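PDB 6A0W: lipase from Rhizopus chinensis, which probably hydrolyses ester bonds of triacylglycerols, as a class 3 lipase of the alpha/beta-hydrolase clan whose N-terminal segment regulates substrate binding affinity. Local coordinates for residues 81-86 against 144-149; 87-92 against 109-114; 247-252 against 269-274. All coordinates share one frame; numbering follows the deposited sequence.

In the fold
Following the chain from the N terminus, the first segment met is on strand 78-85, one edge of the sheet; a turn through 87-89 leads to strand 90-97. Strand 102-108 and the loop into helix 113-118 follow, and here interaction 2 closes, joining the hairpin turn to that loop. At helix 137-160 interaction 1 closes its larger loop, so interaction 2 is nested inside it. The two touch: Ser-85 N approaches Thr-90 O. Interaction 3 follows in series, closing a short loop that holds strand 258-262 and fastening strand 248-252 to the segment beyond it. All three reach the same mixed sheet, interactions 1 and 3 about 31 Å apart between centres, on opposite sides of the chain's centre.

Interaction 1 (81-86 against 144-149); sequences KTFTSL and NQVVKD
Strand 81-85 and helix segment 144-149 run nearly antiparallel, their axes 157° apart and 8.3 Å at closest approach, with Phe-83 opposite Asp-149 and Ser-85 opposite Gln-145. This is helix-on-sheet packing of an alpha/beta-hydrolase fold: helix 137-160 lies against 78-85, an outermost strand of the central sheet. Lys-81, Phe-83 and Ser-85 point toward the helix, while Thr-82 and Thr-84 face the other way, onto the loop around Val-60.

Phe-83 is the buried centre. Its CG takes the crowded position between backbone N and carbonyl carbon (chi1 50°). Phe-83 CB meets Asp-149 CB at 3.5 Å, and the ring and carboxylate planes are turned 40° from each other. Farther out on the ring, Phe-83 CE2 touches Val-146 CB at 3.8 Å, the two side chains crossing at about a right angle. Val-146 also touches Gln-177 of helix 173-188 and Thr-90 of the neighbouring strand, so it packs against both the sheet and a second helix.

The helix is kinked here, and Asp-149 N bonds to Val-146 O, three residues back. The carbonyl of Asp-149 receives a weak hydrogen bond from Lys-81, NZ to O 3.2 Å, after the lysine chain bends at chi2 and chi4. Lys-81 NZ also lies 4.8 Å from Asp-149 OD1, too far for contact, though the opposite charges may help to steady the ammonium group.

At the other end, Ser-85 OG, anti to its backbone N, rests against Gln-145 CB at 3.5 Å. The bent glutamine brings its amide oxygen round to a shared water, which sits 2.9 Å from Ser-85 OG and donates to Gln-145 OE1 at 2.7 Å.

Interaction 2 (87-92 against 109-114); sequences LTDTNG and GTNSFR
The carboxylate of Asp-89 and the amide of Asn-111 approach obliquely, their planes 59° apart, while one face of the Phe-113 ring carries Asn-111 CA, 3.9 Å above the plane and offset toward the rim. Asn-91 approaches the carboxylate from above: its ND2 gives a nearly straight bond (164°) to Asp-89 OD1 at 2.9 Å, the acceptor lying in its amide plane. Asp-89 belongs with Thr-90 to a G1 beta bulge facing Ser-85.

No direct hydrogen bond joins the segments: Thr-90 CA packs 4.3 Å from Gly-109 CA, and water does the bridging. One water donates to Thr-88 O and accepts from Thr-110 N; a second lies 2.7 Å from both Asp-89 OD2 and Thr-110 OG1. A third lies 2.7 Å from Asn-111 OD1 and farther from Asp-89 OD2. Thr-110 OG1 also accepts from Ser-112 N at 2.8 Å, an ST turn just before helix 113-118, probably the lid helix of related fungal lipases. Phe-113 meets His-284 edge-to-face and touches Ser-172, both of the probable Ser-His-Asp triad, and Thr-110 probably helps form the oxyanion hole, as in those relatives.

Of two acceptors, Asp-89 OD2 and Asn-111 OD1, neither can bond the other; nearby waters probably relieve the repulsion, with too few protons for every close pair, and the long, weak ion pair with Arg-108 probably offsets some aspartate charge.

Interaction 3 (247-252 against 269-274); sequences GVESWI and KQCSNS
Trp-251 leaves strand 248-252 with CG anti to its backbone N and lays one indole face over the turn 271-272. Its CB starts 4.0 Å from Cys-271 CB. Ser-272 CB makes a CH-pi contact with the five-membered ring, 3.6 Å from its centroid and 18° off the normal, and NE1 of that ring donates to Lys-229 O. CE3 comes within 3.3 Å of the Cys-271 carbonyl carbon, and Ser-272 CA sits over the middle of the ring system. At the tip, CH2 lies 3.3 Å from Ser-274 OG, itself bonded to Cys-271 O.

Two residues back, the extended Glu-249 drives its carboxylate against Cys-271 CB. Its OE2 is gripped twice, by Ser-272 OG at 2.6 Å and Ser-272 N at 2.8 Å, both from above the carboxylate plane. OE1 accepts a hydrogen bond from a water that also accepts from Asn-273 N. Such a buried carboxylate, accepting several hydrogen bonds, is probably ionised.

Strand 248-252 belongs to the central mixed sheet of the alpha/beta-hydrolase fold, and the loop packed on it is tied to strand 258-262 by the Cys-262/Cys-271 disulfide. Ser-272 also touches His-235, and Val-227 of the other neighbouring strand, 223-228, touches Glu-249, Trp-251 and Ser-272.

Interaction 1 (81-86 against 144-149)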
loop_
_atom_site.group_PDB
_atom_site.type_symbol
_atom_site.label_atom_id
_atom_site.label_comp_id
_atom_site.label_asym_id
_atom_site.label_seq_id
_atom_site.Cartn_x
_atom_site.Cartn_y
_atom_site.Cartn_z
ATOM N N LYS A 81 -6.788 13.596 -12.447
ATOM C CA LYS A 81 -5.441 14.104 -12.575
ATOM C C LYS A 81 -4.498 12.934 -12.515
ATOM O O LYS A 81 -4.708 12.050 -11.707
ATOM C CB LYS A 81 -5.148 15.016 -11.380
ATOM C CG LYS A 81 -3.757 15.655 -11.367
ATOM C CD LYS A 81 -3.826 17.015 -12.031
ATOM C CE LYS A 81 -2.469 17.681 -12.191
ATOM N NZ LYS A 81 -1.809 18.017 -10.903
ATOM N N THR A 82 -3.413 12.978 -13.281
ATOM C CA THR A 82 -2.287 12.045 -13.114
ATOM C C THR A 82 -1.025 12.845 -12.890
ATOM O O THR A 82 -1.038 14.034 -13.133
ATOM C CB THR A 82 -2.100 11.140 -14.341
ATOM O OG1 THR A 82 -1.665 11.919 -15.440
ATOM C CG2 THR A 82 -3.421 10.478 -14.734
ATOM N N PHE A 83 -0.018 12.233 -12.283
ATOM C CA PHE A 83 1.236 12.913 -11.948
ATOM C C PHE A 83 2.421 11.931 -11.858
ATOM O O PHE A 83 2.255 10.738 -11.613
ATOM C CB PHE A 83 1.117 13.671 -10.625
ATOM C CG PHE A 83 0.562 12.855 -9.503
ATOM C CD1 PHE A 83 -0.808 12.752 -9.317
ATOM C CD2 PHE A 83 1.403 12.168 -8.651
ATOM C CE1 PHE A 83 -1.330 11.963 -8.302
ATOM C CE2 PHE A 83 0.888 11.396 -7.623
ATOM C CZ PHE A 83 -0.475 11.301 -7.452
ATOM N N THR A 84 3.625 12.450 -12.025
ATOM C CA THR A 84 4.807 11.642 -12.085
ATOM C C THR A 84 5.928 12.466 -11.508
ATOM O O THR A 84 6.014 13.643 -11.800
ATOM C CB THR A 84 5.159 11.304 -13.544
ATOM O OG1 THR A 84 4.118 10.504 -14.110
ATOM C CG2 THR A 84 6.471 10.495 -13.621
ATOM N N SER A 85 6.719 11.893 -10.615
ATOM C CA SER A 85 7.991 12.462 -10.223
ATOM C C SER A 85 9.118 11.556 -10.739
ATOM O O SER A 85 9.245 10.405 -10.331
ATOM C CB SER A 85 8.071 12.626 -8.700
ATOM O OG SER A 85 9.420 12.788 -8.214
ATOM N N LEU A 86 9.965 12.096 -11.614
ATOM C CA LEU A 86 10.953 11.308 -12.335
ATOM C C LEU A 86 11.986 10.731 -11.433
ATOM O O LEU A 86 12.530 9.645 -11.701
ATOM C CB LEU A 86 11.704 12.168 -13.358
ATOM C CG LEU A 86 11.109 12.362 -14.744
ATOM C CD1 LEU A 86 12.148 13.109 -15.586
ATOM C CD2 LEU A 86 10.752 11.001 -15.338
ATOM N N ASN A 144 7.229 14.278 -0.850
ATOM C CA ASN A 144 7.291 15.750 -0.891
ATOM C C ASN A 144 7.331 16.316 -2.322
ATOM O O ASN A 144 6.860 17.430 -2.547
ATOM C CB ASN A 144 8.461 16.260 -0.040
ATOM C CG ASN A 144 8.139 16.248 1.448
ATOM O OD1 ASN A 144 7.078 16.631 1.828
ATOM N ND2 ASN A 144 9.040 15.748 2.271
ATOM N N GLN A 145 7.706 15.501 -3.306
ATOM C CA GLN A 145 7.521 15.869 -4.719
ATOM C C GLN A 145 6.079 15.768 -5.171
ATOM O O GLN A 145 5.546 16.694 -5.788
ATOM C CB GLN A 145 8.374 15.008 -5.652
ATOM C CG GLN A 145 9.876 15.106 -5.436
ATOM C CD GLN A 145 10.368 16.534 -5.703
ATOM O OE1 GLN A 145 10.052 17.130 -6.749
ATOM N NE2 GLN A 145 10.926 17.159 -4.672
ATOM N N VAL A 146 5.402 14.679 -4.836
ATOM C CA VAL A 146 4.081 14.460 -5.438
ATOM C C VAL A 146 2.948 15.165 -4.702
ATOM O O VAL A 146 1.863 15.399 -5.301
ATOM C CB VAL A 146 3.755 12.957 -5.643
ATOM C CG1 VAL A 146 4.780 12.342 -6.591
ATOM C CG2 VAL A 146 3.735 12.228 -4.313
ATOM N N VAL A 147 3.204 15.557 -3.440
ATOM C CA VAL A 147 2.140 16.215 -2.646
ATOM C C VAL A 147 1.600 17.479 -3.335
ATOM O O VAL A 147 0.399 17.725 -3.345
ATOM C CB VAL A 147 2.568 16.483 -1.176
ATOM C CG1 VAL A 147 3.690 17.502 -1.079
ATOM C CG2 VAL A 147 1.400 16.998 -0.392
ATOM N N LYS A 148 2.458 18.183 -4.067
ATOM C CA LYS A 148 2.056 19.415 -4.750
ATOM C C LYS A 148 1.089 19.087 -5.850
ATOM O O LYS A 148 0.253 19.907 -6.208
ATOM C CB LYS A 148 3.283 20.065 -5.405
ATOM C CG LYS A 148 4.344 20.439 -4.388
ATOM C CD LYS A 148 5.709 20.620 -5.029
ATOM C CE LYS A 148 6.633 21.408 -4.113
ATOM N NZ LYS A 148 7.997 21.459 -4.700
ATOM N N ASP A 149 1.260 17.920 -6.465
ATOM C CA ASP A 149 0.422 17.545 -7.596
ATOM C C ASP A 149 -0.956 17.095 -7.122
ATOM O O ASP A 149 -1.945 17.296 -7.818
ATOM C CB ASP A 149 1.091 16.400 -8.386
ATOM C CG ASP A 149 2.482 16.749 -8.849
ATOM O OD1 ASP A 149 2.639 17.934 -9.206
ATOM O OD2 ASP A 149 3.382 15.863 -8.865
HETATM O O HOH W 1 9.740 15.610 -8.982
#

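Interaction 2 (87-92 against 109-114)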
loop_
_atom_site.group_PDB
_atom_site.type_symbol
_atom_site.label_atom_id
_atom_site.label_comp_id
_atom_site.label_asym_id
_atom_site.label_seq_id
_atom_site.Cartn_x
_atom_site.Cartn_y
_atom_site.Cartn_z
ATOM N N LEU A 87 12.474 11.558 -10.526
ATOM C CA LEU A 87 13.634 11.157 -9.702
ATOM C C LEU A 87 13.573 9.746 -9.098
ATOM O O LEU A 87 14.624 9.148 -8.846
ATOM C CB LEU A 87 13.815 12.139 -8.576
ATOM C CG LEU A 87 14.733 13.326 -8.731
ATOM C CD1 LEU A 87 14.698 14.075 -7.399
ATOM C CD2 LEU A 87 16.140 12.862 -9.081
ATOM N N THR A 88 12.377 9.319 -8.663
ATOM C CA THR A 88 12.173 7.959 -8.093
ATOM C C THR A 88 11.119 7.181 -8.874
ATOM O O THR A 88 10.660 6.099 -8.461
ATOM C CB THR A 88 11.701 8.026 -6.609
ATOM O OG1 THR A 88 10.529 8.847 -6.502
ATOM C CG2 THR A 88 12.809 8.553 -5.698
ATOM N N ASP A 89 10.739 7.712 -10.032
ATOM C CA ASP A 89 9.636 7.125 -10.807
ATOM C C ASP A 89 8.404 6.842 -9.933
ATOM O O ASP A 89 7.782 5.771 -10.016
ATOM C CB ASP A 89 10.085 5.858 -11.538
ATOM C CG ASP A 89 9.173 5.499 -12.725
ATOM O OD1 ASP A 89 8.451 6.385 -13.250
ATOM O OD2 ASP A 89 9.111 4.290 -13.073
ATOM N N THR A 90 7.984 7.879 -9.207
ATOM C CA THR A 90 6.764 7.839 -8.423
ATOM C C THR A 90 5.656 8.444 -9.252
ATOM O O THR A 90 5.795 9.522 -9.799
ATOM C CB THR A 90 6.949 8.578 -7.086
ATOM O OG1 THR A 90 8.017 7.970 -6.342
ATOM C CG2 THR A 90 5.669 8.559 -6.273
ATOM N N ASN A 91 4.571 7.705 -9.390
ATOM C CA ASN A 91 3.486 8.064 -10.272
ATOM C C ASN A 91 2.185 7.886 -9.497
ATOM O O ASN A 91 2.123 7.120 -8.551
ATOM C CB ASN A 91 3.472 7.144 -11.497
ATOM C CG ASN A 91 4.740 7.248 -12.348
ATOM O OD1 ASN A 91 4.715 7.954 -13.342
ATOM N ND2 ASN A 91 5.809 6.499 -12.011
ATOM N N GLY A 92 1.122 8.548 -9.934
ATOM C CA GLY A 92 -0.160 8.382 -9.304
ATOM C C GLY A 92 -1.247 9.125 -10.021
ATOM O O GLY A 92 -1.030 9.778 -11.055
ATOM N N GLY A 109 5.452 3.353 -7.109
ATOM C CA GLY A 109 6.873 3.684 -7.244
ATOM C C GLY A 109 7.416 2.963 -8.461
ATOM O O GLY A 109 6.650 2.670 -9.354
ATOM N N THR A 110 8.677 2.651 -8.469
ATOM C CA THR A 110 9.296 1.972 -9.623
ATOM C C THR A 110 8.769 0.546 -9.784
ATOM O O THR A 110 8.540 -0.105 -8.791
ATOM C CB THR A 110 10.811 1.907 -9.439
ATOM O OG1 THR A 110 11.331 1.137 -10.509
ATOM C CG2 THR A 110 11.225 1.300 -8.121
ATOM N N ASN A 111 8.620 0.119 -11.015
ATOM C CA ASN A 111 8.254 -1.253 -11.361
ATOM C C ASN A 111 9.504 -2.110 -11.463
ATOM O O ASN A 111 9.406 -3.273 -11.806
ATOM C CB ASN A 111 7.468 -1.335 -12.682
ATOM C CG ASN A 111 8.088 -0.529 -13.837
ATOM O OD1 ASN A 111 8.817 0.474 -13.633
ATOM N ND2 ASN A 111 7.616 -0.835 -15.058
ATOM N N SER A 112 10.673 -1.540 -11.159
ATOM C CA SER A 112 11.878 -2.349 -11.051
ATOM C C SER A 112 12.047 -2.949 -9.646
ATOM O O SER A 112 12.937 -2.570 -8.906
ATOM C CB SER A 112 13.110 -1.563 -11.468
ATOM O OG SER A 112 14.209 -2.450 -11.677
ATOM N N PHE A 113 11.210 -3.930 -9.307
ATOM C CA PHE A 113 11.003 -4.314 -7.917
ATOM C C PHE A 113 12.246 -4.915 -7.291
ATOM O O PHE A 113 12.639 -4.584 -6.168
ATOM C CB PHE A 113 9.837 -5.324 -7.808
ATOM C CG PHE A 113 8.535 -4.775 -8.271
ATOM C CD1 PHE A 113 7.915 -3.772 -7.551
ATOM C CD2 PHE A 113 7.953 -5.215 -9.441
ATOM C CE1 PHE A 113 6.714 -3.246 -7.953
ATOM C CE2 PHE A 113 6.769 -4.665 -9.891
ATOM C CZ PHE A 113 6.129 -3.682 -9.137
ATOM N N ARG A 114 12.887 -5.818 -8.021
ATOM C CA ARG A 114 13.991 -6.546 -7.432
ATOM C C ARG A 114 15.159 -5.626 -7.143
ATOM O O ARG A 114 15.734 -5.643 -6.043
ATOM C CB ARG A 114 14.421 -7.700 -8.328
ATOM C CG ARG A 114 15.474 -8.539 -7.640
ATOM C CD ARG A 114 15.837 -9.742 -8.490
ATOM N NE ARG A 114 16.853 -10.547 -7.817
ATOM C CZ ARG A 114 16.695 -11.827 -7.489
ATOM N NH1 ARG A 114 15.592 -12.488 -7.850
ATOM N NH2 ARG A 114 17.706 -12.470 -6.929
HETATM O O HOH W 2 10.150 4.431 -6.564
HETATM O O HOH W 3 11.183 2.626 -12.719
HETATM O O HOH W 4 9.940 2.269 -15.350
#

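Interaction 3 (247-252 against 269-274)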
loop_
_atom_site.group_PDB
_atom_site.type_symbol
_atom_site.label_atom_id
_atom_site.label_comp_id
_atom_site.label_asym_id
_atom_site.label_seq_id
_atom_site.Cartn_x
_atom_site.Cartn_y
_atom_site.Cartn_z
ATOM N N GLY A 247 -1.150 -0.550 11.359
ATOM C CA GLY A 247 -2.166 -1.087 10.479
ATOM C C GLY A 247 -2.487 -2.546 10.790
ATOM O O GLY A 247 -1.889 -3.195 11.652
ATOM N N VAL A 248 -3.537 -3.000 10.149
ATOM C CA VAL A 248 -4.073 -4.326 10.329
ATOM C C VAL A 248 -3.696 -5.199 9.109
ATOM O O VAL A 248 -4.047 -4.897 7.948
ATOM C CB VAL A 248 -5.602 -4.221 10.448
ATOM C CG1 VAL A 248 -6.230 -5.625 10.450
ATOM C CG2 VAL A 248 -5.979 -3.403 11.695
ATOM N N GLU A 249 -2.903 -6.233 9.370
ATOM C CA GLU A 249 -2.447 -7.162 8.319
ATOM C C GLU A 249 -3.542 -8.162 7.896
ATOM O O GLU A 249 -4.117 -8.842 8.758
ATOM C CB GLU A 249 -1.228 -7.934 8.850
ATOM C CG GLU A 249 -0.597 -8.833 7.791
ATOM C CD GLU A 249 0.635 -9.578 8.240
ATOM O OE1 GLU A 249 1.188 -9.306 9.341
ATOM O OE2 GLU A 249 1.105 -10.372 7.393
ATOM N N SER A 250 -3.867 -8.179 6.600
ATOM C CA SER A 250 -4.670 -9.212 5.996
ATOM C C SER A 250 -3.772 -10.078 5.111
ATOM O O SER A 250 -3.155 -9.572 4.168
ATOM C CB SER A 250 -5.818 -8.602 5.194
ATOM O OG SER A 250 -5.414 -7.491 4.410
ATOM N N TRP A 251 -3.543 -11.326 5.526
ATOM C CA TRP A 251 -2.517 -12.197 4.929
ATOM C C TRP A 251 -3.177 -13.266 4.058
ATOM O O TRP A 251 -3.914 -14.098 4.578
ATOM C CB TRP A 251 -1.705 -12.864 6.019
ATOM C CG TRP A 251 -0.597 -13.724 5.529
ATOM C CD1 TRP A 251 0.118 -13.570 4.393
ATOM C CD2 TRP A 251 -0.043 -14.855 6.201
ATOM N NE1 TRP A 251 1.146 -14.482 4.352
ATOM C CE2 TRP A 251 1.060 -15.287 5.453
ATOM C CE3 TRP A 251 -0.358 -15.523 7.374
ATOM C CZ2 TRP A 251 1.804 -16.398 5.805
ATOM C CZ3 TRP A 251 0.434 -16.583 7.767
ATOM C CH2 TRP A 251 1.505 -17.011 6.984
ATOM N N ILE A 252 -2.960 -13.182 2.746
ATOM C CA ILE A 252 -3.457 -14.153 1.790
ATOM C C ILE A 252 -2.576 -15.384 1.863
ATOM O O ILE A 252 -1.406 -15.354 1.499
ATOM C CB ILE A 252 -3.367 -13.658 0.353
ATOM C CG1 ILE A 252 -4.134 -12.357 0.148
ATOM C CG2 ILE A 252 -3.919 -14.700 -0.583
ATOM C CD1 ILE A 252 -3.834 -11.687 -1.198
ATOM N N LYS A 269 3.425 -11.781 15.150
ATOM C CA LYS A 269 4.176 -12.955 14.733
ATOM C C LYS A 269 3.293 -13.948 14.027
ATOM O O LYS A 269 3.787 -14.866 13.381
ATOM C CB LYS A 269 4.825 -13.623 15.954
ATOM C CG LYS A 269 5.942 -12.808 16.589
ATOM C CD LYS A 269 7.222 -13.638 16.698
ATOM C CE LYS A 269 8.460 -12.802 17.000
ATOM N NZ LYS A 269 9.015 -12.161 15.774
ATOM N N GLN A 270 1.989 -13.700 14.025
ATOM C CA GLN A 270 1.045 -14.724 13.621
ATOM C C GLN A 270 0.625 -14.694 12.167
ATOM O O GLN A 270 0.074 -15.675 11.699
ATOM C CB GLN A 270 -0.195 -14.748 14.518
ATOM C CG GLN A 270 0.110 -14.844 16.023
ATOM C CD GLN A 270 -0.169 -13.525 16.706
ATOM O OE1 GLN A 270 -1.223 -12.913 16.473
ATOM N NE2 GLN A 270 0.811 -13.014 17.448
ATOM N N CYS A 271 0.827 -13.586 11.457
ATOM C CA CYS A 271 0.468 -13.556 10.044
ATOM C C CYS A 271 1.738 -13.759 9.210
ATOM O O CYS A 271 2.566 -14.634 9.549
ATOM C CB CYS A 271 -0.398 -12.331 9.711
ATOM S SG CYS A 271 -2.157 -12.468 10.202
ATOM N N SER A 272 2.016 -12.907 8.228
ATOM C CA SER A 272 3.127 -13.199 7.296
ATOM C C SER A 272 4.521 -13.235 7.931
ATOM O O SER A 272 5.432 -13.818 7.363
ATOM C CB SER A 272 3.115 -12.236 6.076
ATOM O OG SER A 272 3.515 -10.944 6.505
ATOM N N ASN A 273 4.723 -12.592 9.072
ATOM C CA ASN A 273 6.023 -12.677 9.739
ATOM C C ASN A 273 6.356 -14.107 10.152
ATOM O O ASN A 273 7.524 -14.415 10.377
ATOM C CB ASN A 273 6.098 -11.769 10.967
ATOM C CG ASN A 273 6.129 -10.306 10.585
ATOM O OD1 ASN A 273 6.606 -9.961 9.508
ATOM N ND2 ASN A 273 5.636 -9.445 11.462
ATOM N N SER A 274 5.346 -14.968 10.185
ATOM C CA SER A 274 5.536 -16.404 10.488
ATOM C C SER A 274 6.245 -17.177 9.380
ATOM O O SER A 274 6.708 -18.256 9.666
ATOM C CB SER A 274 4.189 -17.097 10.809
ATOM O OG SER A 274 3.380 -17.273 9.670
HETATM O O HOH W 5 2.632 -11.131 10.644
#